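Local coordinates for arginine decarboxylase, A207R protein (Paramecium bursaria Chlorella virus 1, PDB 2NVA) that probably decarboxylates arginine to agmatine with pyridoxal 5'-phosphate as cofactor, as a TIM-barrel enzyme of the class-II Orn/Lys/Arg decarboxylase family, at residues A[6-9]-A[10-14]; A[115-118]-A[119-122]; A[226-229]-A[230-234]. All coordinates share one frame; numbering follows the deposited sequence.

Interaction 1. Residues A[6-9]-A[10-14]; sequences NNIL and KAHPH
The carbonyl oxygen of I8 is gripped twice by H12, once by its backbone and once by its ring, at the C-terminal end of helix 2-11. H12 N reaches I8 O at 2.8 Å, while H12 ND1 donates to the same I8 O at 3.2 Å. The ring bond uses a lone pair in the carbonyl plane of I8, and the oxygen also lies in the plane of the imidazole, at its edge. The first torsion of H12, which sets CG beside the backbone N (chi1 -62°), directs ND1 back to I8 O. The bond in turn fixes the rotation of the imidazole, which runs alongside the I8 side chain in the same direction. H12 is the first residue to leave helical backbone angles, so the case illustrates how a side chain just past a helix can add a second donor to a carbonyl that already has its main-chain bond. The two i to i+4 bonds before it are K10 N to N6 O (3.1 Å) and A11 N to N7 O (3.0 Å). The K10 chain, bent at chi3 (-84°), brings CE to 3.3 Å from N6 O. On the inner side, I8 and L9 pack on F19 of strand 18-22, L9 and N6 touch L305, and the H12 ring meets that of Y370. Beyond the helix, P13 has no N-H to offer to the next carbonyl. Instead, L9 O receives a CA-H...O contact, with P13 CA 3.5 Å away.

Interaction 2. Residues A[115-118]-A[119-122]; sequences SFEL and DKIH
F116 runs side by side with D119, its CD1 3.9 Å from D119 OD2, and the ring and carboxylate planes stand nearly perpendicular, 87° apart. A water sits 3.4 Å above the F116 ring, over its centre. There it links S115 OG (2.7 Å) to D119 OD2, to which it donates a hydrogen bond; the other carboxylate oxygen, D119 OD1, is held by the hydroxyl of Y162. One residue further along, E117 and K120 form an i to i+3 salt bridge, with K120 NZ 2.7 Å from E117 OE2. The ammonium comes from above the carboxylate plane, 36° out of it, and both chains bend to meet, the glutamate at chi2 and the lysine at chi3. E117 OE1 pairs with K94 NZ, while the buried lysine charge is probably spread over a carboxylate and two carbonyls, K94 O and I269 O of the second subunit. Helix 115-124 is the helical limb of a beta-alpha-beta unit between strands 109-112 and 129-133, with E117 and L118 resting on F112 of the first strand, helix 96-105 touching K120 and I121, and helix 156-165 touching S115 and L118.

Interaction 3. Residues A[226-229]-A[230-234]; sequences LSTY and MSDYI
Helix 229-241, which follows a loop from barrel strand 210-212, is preceded by T228 in the N-cap position. The T228 side chain makes no capping bond to a backbone N-H; its OG1 donates to D232 OD2 at 2.7 Å, reaching the oxygen from above the carboxylate plane, 42° out of it. Its backbone does the usual work, as D232 N bonds to T228 O at 3.0 Å. D232 is therefore tied to one residue by both main chain and side chain, an example of how a first turn can be fastened without a classical cap. Next along the chain, Y229 and M230 make a Met-aromatic contact. The tyrosine's CG lies between its backbone N and carbonyl carbon (chi1 71°), which swings the ring alongside M230, and Y229 OH is anchored on D220. M230 is buried against P184 and Y187 of helix 184-204 and against L217, its side chain about 10 Å from the bound adduct of pyridoxal phosphate and agmatine. The methionine lies over one face of the ring: CG of M230 makes a CH-pi contact 3.7 Å from the Y229 centroid, only 11° off the normal, and SD stands farther from the centre, 3.5 Å from Y229 CE2.

In the fold
Along the chain the three contacts come in series, each within or at the end of a single helix, and none touches another. Interaction 1 lies on the surface, where helix 2-11 packs I8 and L9 on F19 of strand 18-22 in the mixed sheet. Interactions 2 and 3 belong to the pyridoxal-binding TIM-barrel part, on helices 115-124 and 229-241, their centres about 37 Å apart. Between centres, interaction 1 is about 40 Å from interaction 3 and about 54 Å from interaction 2; interactions 1 and 2 lie on opposite sides of the chain's centre. Interaction 2 reaches the second subunit, whereas the M230 side chain of interaction 3 lies about 7 Å from G216 and about 8 Å from G180, both of the cofactor site.

Interaction 1. Residues A[6-9]-A[10-14]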
loop_
_atom_site.group_PDB
_atom_site.type_symbol
_atom_site.label_atom_id
_atom_site.label_comp_id
_atom_site.label_asym_id
_atom_site.label_seq_id
_atom_site.Cartn_x
_atom_site.Cartn_y
_atom_site.Cartn_z
ATOM N N ASN A 6 -0.830 -25.987 12.641
ATOM C CA ASN A 6 0.152 -26.626 13.501
ATOM C C ASN A 6 0.851 -27.772 12.777
ATOM O O ASN A 6 2.061 -27.935 12.921
ATOM C CB ASN A 6 -0.460 -27.103 14.829
ATOM C CG ASN A 6 -0.385 -26.040 15.930
ATOM O OD1 ASN A 6 -1.409 -25.687 16.534
ATOM N ND2 ASN A 6 0.813 -25.511 16.179
ATOM N N ASN A 7 0.109 -28.547 11.986
ATOM C CA ASN A 7 0.728 -29.636 11.228
ATOM C C ASN A 7 1.693 -29.131 10.162
ATOM O O ASN A 7 2.742 -29.726 9.942
ATOM C CB ASN A 7 -0.322 -30.559 10.608
ATOM C CG ASN A 7 -1.038 -31.422 11.647
ATOM O OD1 ASN A 7 -2.041 -32.040 11.325
ATOM N ND2 ASN A 7 -0.542 -31.458 12.888
ATOM N N ILE A 8 1.340 -28.025 9.506
ATOM C CA ILE A 8 2.233 -27.388 8.532
ATOM C C ILE A 8 3.546 -26.956 9.180
ATOM O O ILE A 8 4.625 -27.154 8.608
ATOM C CB ILE A 8 1.568 -26.145 7.883
ATOM C CG1 ILE A 8 0.286 -26.522 7.139
ATOM C CG2 ILE A 8 2.551 -25.383 6.981
ATOM C CD1 ILE A 8 0.505 -27.421 5.957
ATOM N N LEU A 9 3.448 -26.351 10.361
ATOM C CA LEU A 9 4.629 -25.883 11.079
ATOM C C LEU A 9 5.527 -27.047 11.484
ATOM O O LEU A 9 6.747 -26.924 11.438
ATOM C CB LEU A 9 4.234 -25.080 12.323
ATOM C CG LEU A 9 3.616 -23.713 12.031
ATOM C CD1 LEU A 9 2.929 -23.157 13.279
ATOM C CD2 LEU A 9 4.671 -22.733 11.469
ATOM N N LYS A 10 4.926 -28.174 11.877
ATOM C CA LYS A 10 5.719 -29.350 12.269
ATOM C C LYS A 10 6.386 -30.017 11.069
ATOM O O LYS A 10 7.494 -30.547 11.172
ATOM C CB LYS A 10 4.855 -30.348 13.048
ATOM C CG LYS A 10 4.765 -29.998 14.548
ATOM C CD LYS A 10 3.779 -30.912 15.280
ATOM C CE LYS A 10 2.363 -30.375 15.129
ATOM N NZ LYS A 10 1.290 -31.457 15.177
ATOM N N ALA A 11 5.690 -29.986 9.934
ATOM C CA ALA A 11 6.196 -30.557 8.687
ATOM C C ALA A 11 7.239 -29.653 8.005
ATOM O O ALA A 11 8.090 -30.142 7.257
ATOM C CB ALA A 11 5.035 -30.853 7.733
ATOM N N HIS A 12 7.173 -28.351 8.283
ATOM C CA HIS A 12 8.105 -27.361 7.738
ATOM C C HIS A 12 8.753 -26.593 8.893
ATOM O O HIS A 12 8.468 -25.404 9.088
ATOM C CB HIS A 12 7.375 -26.420 6.759
ATOM C CG HIS A 12 6.816 -27.130 5.572
ATOM N ND1 HIS A 12 5.603 -27.785 5.598
ATOM C CD2 HIS A 12 7.323 -27.330 4.331
ATOM C CE1 HIS A 12 5.384 -28.359 4.425
ATOM N NE2 HIS A 12 6.411 -28.091 3.637
ATOM N N PRO A 13 9.622 -27.268 9.682
ATOM C CA PRO A 13 10.149 -26.635 10.879
ATOM C C PRO A 13 11.067 -25.440 10.595
ATOM O O PRO A 13 11.389 -24.694 11.508
ATOM C CB PRO A 13 10.912 -27.771 11.571
ATOM C CG PRO A 13 11.291 -28.683 10.479
ATOM C CD PRO A 13 10.159 -28.639 9.515
ATOM N N HIS A 14 11.479 -25.258 9.348
ATOM C CA HIS A 14 12.326 -24.114 9.013
ATOM C C HIS A 14 11.559 -22.983 8.353
ATOM O O HIS A 14 12.147 -22.060 7.763
ATOM C CB HIS A 14 13.531 -24.580 8.216
ATOM C CG HIS A 14 14.380 -25.512 9.010
ATOM N ND1 HIS A 14 14.749 -26.763 8.566
ATOM C CD2 HIS A 14 14.815 -25.417 10.290
ATOM C CE1 HIS A 14 15.445 -27.370 9.514
ATOM N NE2 HIS A 14 15.491 -26.577 10.573
#

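Interaction 2. Residues A[115-118]-A[119-122]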
loop_
_atom_site.group_PDB
_atom_site.type_symbol
_atom_site.label_atom_id
_atom_site.label_comp_id
_atom_site.label_asym_id
_atom_site.label_seq_id
_atom_site.Cartn_x
_atom_site.Cartn_y
_atom_site.Cartn_z
ATOM N N SER A 115 -19.187 10.174 -21.360
ATOM C CA SER A 115 -19.239 10.324 -22.822
ATOM C C SER A 115 -17.858 10.065 -23.439
ATOM O O SER A 115 -17.762 9.470 -24.506
ATOM C CB SER A 115 -19.775 11.709 -23.206
ATOM O OG SER A 115 -18.890 12.745 -22.803
ATOM N N PHE A 116 -16.794 10.490 -22.755
ATOM C CA PHE A 116 -15.433 10.280 -23.264
ATOM C C PHE A 116 -15.050 8.809 -23.354
ATOM O O PHE A 116 -14.270 8.410 -24.233
ATOM C CB PHE A 116 -14.413 11.051 -22.435
ATOM C CG PHE A 116 -14.471 12.523 -22.673
ATOM C CD1 PHE A 116 -13.894 13.080 -23.815
ATOM C CD2 PHE A 116 -15.149 13.351 -21.785
ATOM C CE1 PHE A 116 -13.960 14.428 -24.052
ATOM C CE2 PHE A 116 -15.217 14.724 -22.010
ATOM C CZ PHE A 116 -14.627 15.263 -23.158
ATOM N N GLU A 117 -15.600 8.010 -22.449
ATOM C CA GLU A 117 -15.393 6.558 -22.518
ATOM C C GLU A 117 -16.086 5.962 -23.757
ATOM O O GLU A 117 -15.554 5.036 -24.399
ATOM C CB GLU A 117 -15.899 5.887 -21.251
ATOM C CG GLU A 117 -15.317 4.498 -21.023
ATOM C CD GLU A 117 -13.843 4.502 -20.597
ATOM O OE1 GLU A 117 -13.260 3.401 -20.493
ATOM O OE2 GLU A 117 -13.263 5.605 -20.363
ATOM N N LEU A 118 -17.272 6.486 -24.079
ATOM C CA LEU A 118 -17.994 6.067 -25.297
ATOM C C LEU A 118 -17.219 6.426 -26.560
ATOM O O LEU A 118 -17.177 5.644 -27.509
ATOM C CB LEU A 118 -19.407 6.667 -25.346
ATOM C CG LEU A 118 -20.409 6.121 -24.324
ATOM C CD1 LEU A 118 -21.686 6.939 -24.331
ATOM C CD2 LEU A 118 -20.730 4.631 -24.551
ATOM N N ASP A 119 -16.584 7.598 -26.555
ATOM C CA ASP A 119 -15.703 7.999 -27.662
ATOM C C ASP A 119 -14.597 6.963 -27.869
ATOM O O ASP A 119 -14.331 6.559 -28.999
ATOM C CB ASP A 119 -15.049 9.354 -27.392
ATOM C CG ASP A 119 -16.027 10.500 -27.458
ATOM O OD1 ASP A 119 -17.066 10.358 -28.131
ATOM O OD2 ASP A 119 -15.754 11.545 -26.824
ATOM N N LYS A 120 -13.966 6.542 -26.771
ATOM C CA LYS A 120 -12.895 5.545 -26.823
ATOM C C LYS A 120 -13.406 4.239 -27.407
ATOM O O LYS A 120 -12.746 3.637 -28.258
ATOM C CB LYS A 120 -12.316 5.289 -25.426
ATOM C CG LYS A 120 -11.235 6.270 -25.018
ATOM C CD LYS A 120 -10.542 5.808 -23.738
ATOM C CE LYS A 120 -11.307 6.225 -22.518
ATOM N NZ LYS A 120 -10.722 5.650 -21.269
ATOM N N ILE A 121 -14.575 3.810 -26.940
ATOM C CA ILE A 121 -15.209 2.571 -27.421
ATOM C C ILE A 121 -15.464 2.650 -28.921
ATOM O O ILE A 121 -15.105 1.739 -29.669
ATOM C CB ILE A 121 -16.526 2.274 -26.652
ATOM C CG1 ILE A 121 -16.235 1.988 -25.169
ATOM C CG2 ILE A 121 -17.352 1.132 -27.323
ATOM C CD1 ILE A 121 -15.487 0.670 -24.888
ATOM N N HIS A 122 -16.073 3.753 -29.346
ATOM C CA HIS A 122 -16.378 3.976 -30.755
ATOM C C HIS A 122 -15.131 3.816 -31.624
ATOM O O HIS A 122 -15.168 3.141 -32.662
ATOM C CB HIS A 122 -16.993 5.360 -30.959
ATOM C CG HIS A 122 -17.358 5.641 -32.383
ATOM N ND1 HIS A 122 -18.454 5.070 -32.993
ATOM C CD2 HIS A 122 -16.755 6.401 -33.326
ATOM C CE1 HIS A 122 -18.515 5.474 -34.252
ATOM N NE2 HIS A 122 -17.496 6.287 -34.477
HETATM O O HOH W 1 -17.283 13.307 -24.961
#

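Interaction 3. Residues A[226-229]-A[230-234]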
loop_
_atom_site.group_PDB
_atom_site.type_symbol
_atom_site.label_atom_id
_atom_site.label_comp_id
_atom_site.label_asym_id
_atom_site.label_seq_id
_atom_site.Cartn_x
_atom_site.Cartn_y
_atom_site.Cartn_z
ATOM N N LEU A 226 -24.863 -19.713 7.124
ATOM C CA LEU A 226 -24.712 -18.561 6.196
ATOM C C LEU A 226 -25.988 -17.729 6.133
ATOM O O LEU A 226 -27.064 -18.235 5.771
ATOM C CB LEU A 226 -24.310 -19.031 4.792
ATOM C CG LEU A 226 -23.691 -18.048 3.783
ATOM C CD1 LEU A 226 -22.334 -17.517 4.219
ATOM C CD2 LEU A 226 -23.545 -18.731 2.429
ATOM N N SER A 227 -25.869 -16.441 6.449
ATOM C CA SER A 227 -27.047 -15.585 6.615
ATOM C C SER A 227 -27.697 -15.216 5.286
ATOM O O SER A 227 -26.994 -15.022 4.279
ATOM C CB SER A 227 -26.682 -14.308 7.391
ATOM O OG SER A 227 -27.883 -13.642 7.787
ATOM N N THR A 228 -29.021 -15.096 5.281
ATOM C CA THR A 228 -29.730 -14.766 4.037
ATOM C C THR A 228 -30.390 -13.397 4.051
ATOM O O THR A 228 -31.229 -13.111 3.184
ATOM C CB THR A 228 -30.782 -15.825 3.682
ATOM O OG1 THR A 228 -31.853 -15.776 4.633
ATOM C CG2 THR A 228 -30.161 -17.223 3.705
ATOM N N TYR A 229 -30.006 -12.538 5.003
ATOM C CA TYR A 229 -30.608 -11.193 5.079
ATOM C C TYR A 229 -30.410 -10.427 3.778
ATOM O O TYR A 229 -31.371 -9.836 3.271
ATOM C CB TYR A 229 -30.179 -10.366 6.320
ATOM C CG TYR A 229 -28.742 -9.852 6.367
ATOM C CD1 TYR A 229 -27.665 -10.733 6.317
ATOM C CD2 TYR A 229 -28.457 -8.478 6.530
ATOM C CE1 TYR A 229 -26.344 -10.275 6.384
ATOM C CE2 TYR A 229 -27.125 -8.009 6.612
ATOM C CZ TYR A 229 -26.080 -8.927 6.538
ATOM O OH TYR A 229 -24.747 -8.533 6.570
ATOM N N MET A 230 -29.195 -10.443 3.231
ATOM C CA MET A 230 -28.918 -9.700 2.011
ATOM C C MET A 230 -29.620 -10.342 0.806
ATOM O O MET A 230 -30.354 -9.664 0.075
ATOM C CB MET A 230 -27.404 -9.514 1.780
ATOM C CG MET A 230 -26.683 -8.750 2.921
ATOM S SD MET A 230 -27.343 -7.081 3.209
ATOM C CE MET A 230 -26.545 -6.195 1.862
ATOM N N SER A 231 -29.428 -11.650 0.645
ATOM C CA SER A 231 -29.891 -12.362 -0.538
ATOM C C SER A 231 -31.409 -12.387 -0.692
ATOM O O SER A 231 -31.908 -12.182 -1.790
ATOM C CB SER A 231 -29.307 -13.780 -0.588
ATOM O OG SER A 231 -29.769 -14.568 0.501
ATOM N N ASP A 232 -32.142 -12.630 0.398
ATOM C CA ASP A 232 -33.617 -12.624 0.363
ATOM C C ASP A 232 -34.154 -11.299 -0.139
ATOM O O ASP A 232 -35.076 -11.250 -0.969
ATOM C CB ASP A 232 -34.194 -12.866 1.765
ATOM C CG ASP A 232 -33.946 -14.257 2.261
ATOM O OD1 ASP A 232 -33.773 -15.162 1.399
ATOM O OD2 ASP A 232 -33.920 -14.459 3.513
ATOM N N TYR A 233 -33.568 -10.216 0.355
ATOM C CA TYR A 233 -34.051 -8.901 -0.027
ATOM C C TYR A 233 -33.650 -8.515 -1.451
ATOM O O TYR A 233 -34.438 -7.905 -2.170
ATOM C CB TYR A 233 -33.638 -7.845 1.007
ATOM C CG TYR A 233 -34.604 -6.682 1.107
ATOM C CD1 TYR A 233 -35.979 -6.891 1.264
ATOM C CD2 TYR A 233 -34.139 -5.366 1.038
ATOM C CE1 TYR A 233 -36.878 -5.797 1.358
ATOM C CE2 TYR A 233 -35.008 -4.281 1.136
ATOM C CZ TYR A 233 -36.353 -4.482 1.297
ATOM O OH TYR A 233 -37.206 -3.373 1.370
ATOM N N ILE A 234 -32.435 -8.879 -1.860
ATOM C CA ILE A 234 -31.997 -8.685 -3.246
ATOM C C ILE A 234 -32.916 -9.465 -4.188
ATOM O O ILE A 234 -33.357 -8.925 -5.195
ATOM C CB ILE A 234 -30.516 -9.106 -3.439
ATOM C CG1 ILE A 234 -29.577 -8.065 -2.804
ATOM C CG2 ILE A 234 -30.187 -9.343 -4.919
ATOM C CD1 ILE A 234 -28.119 -8.547 -2.633
#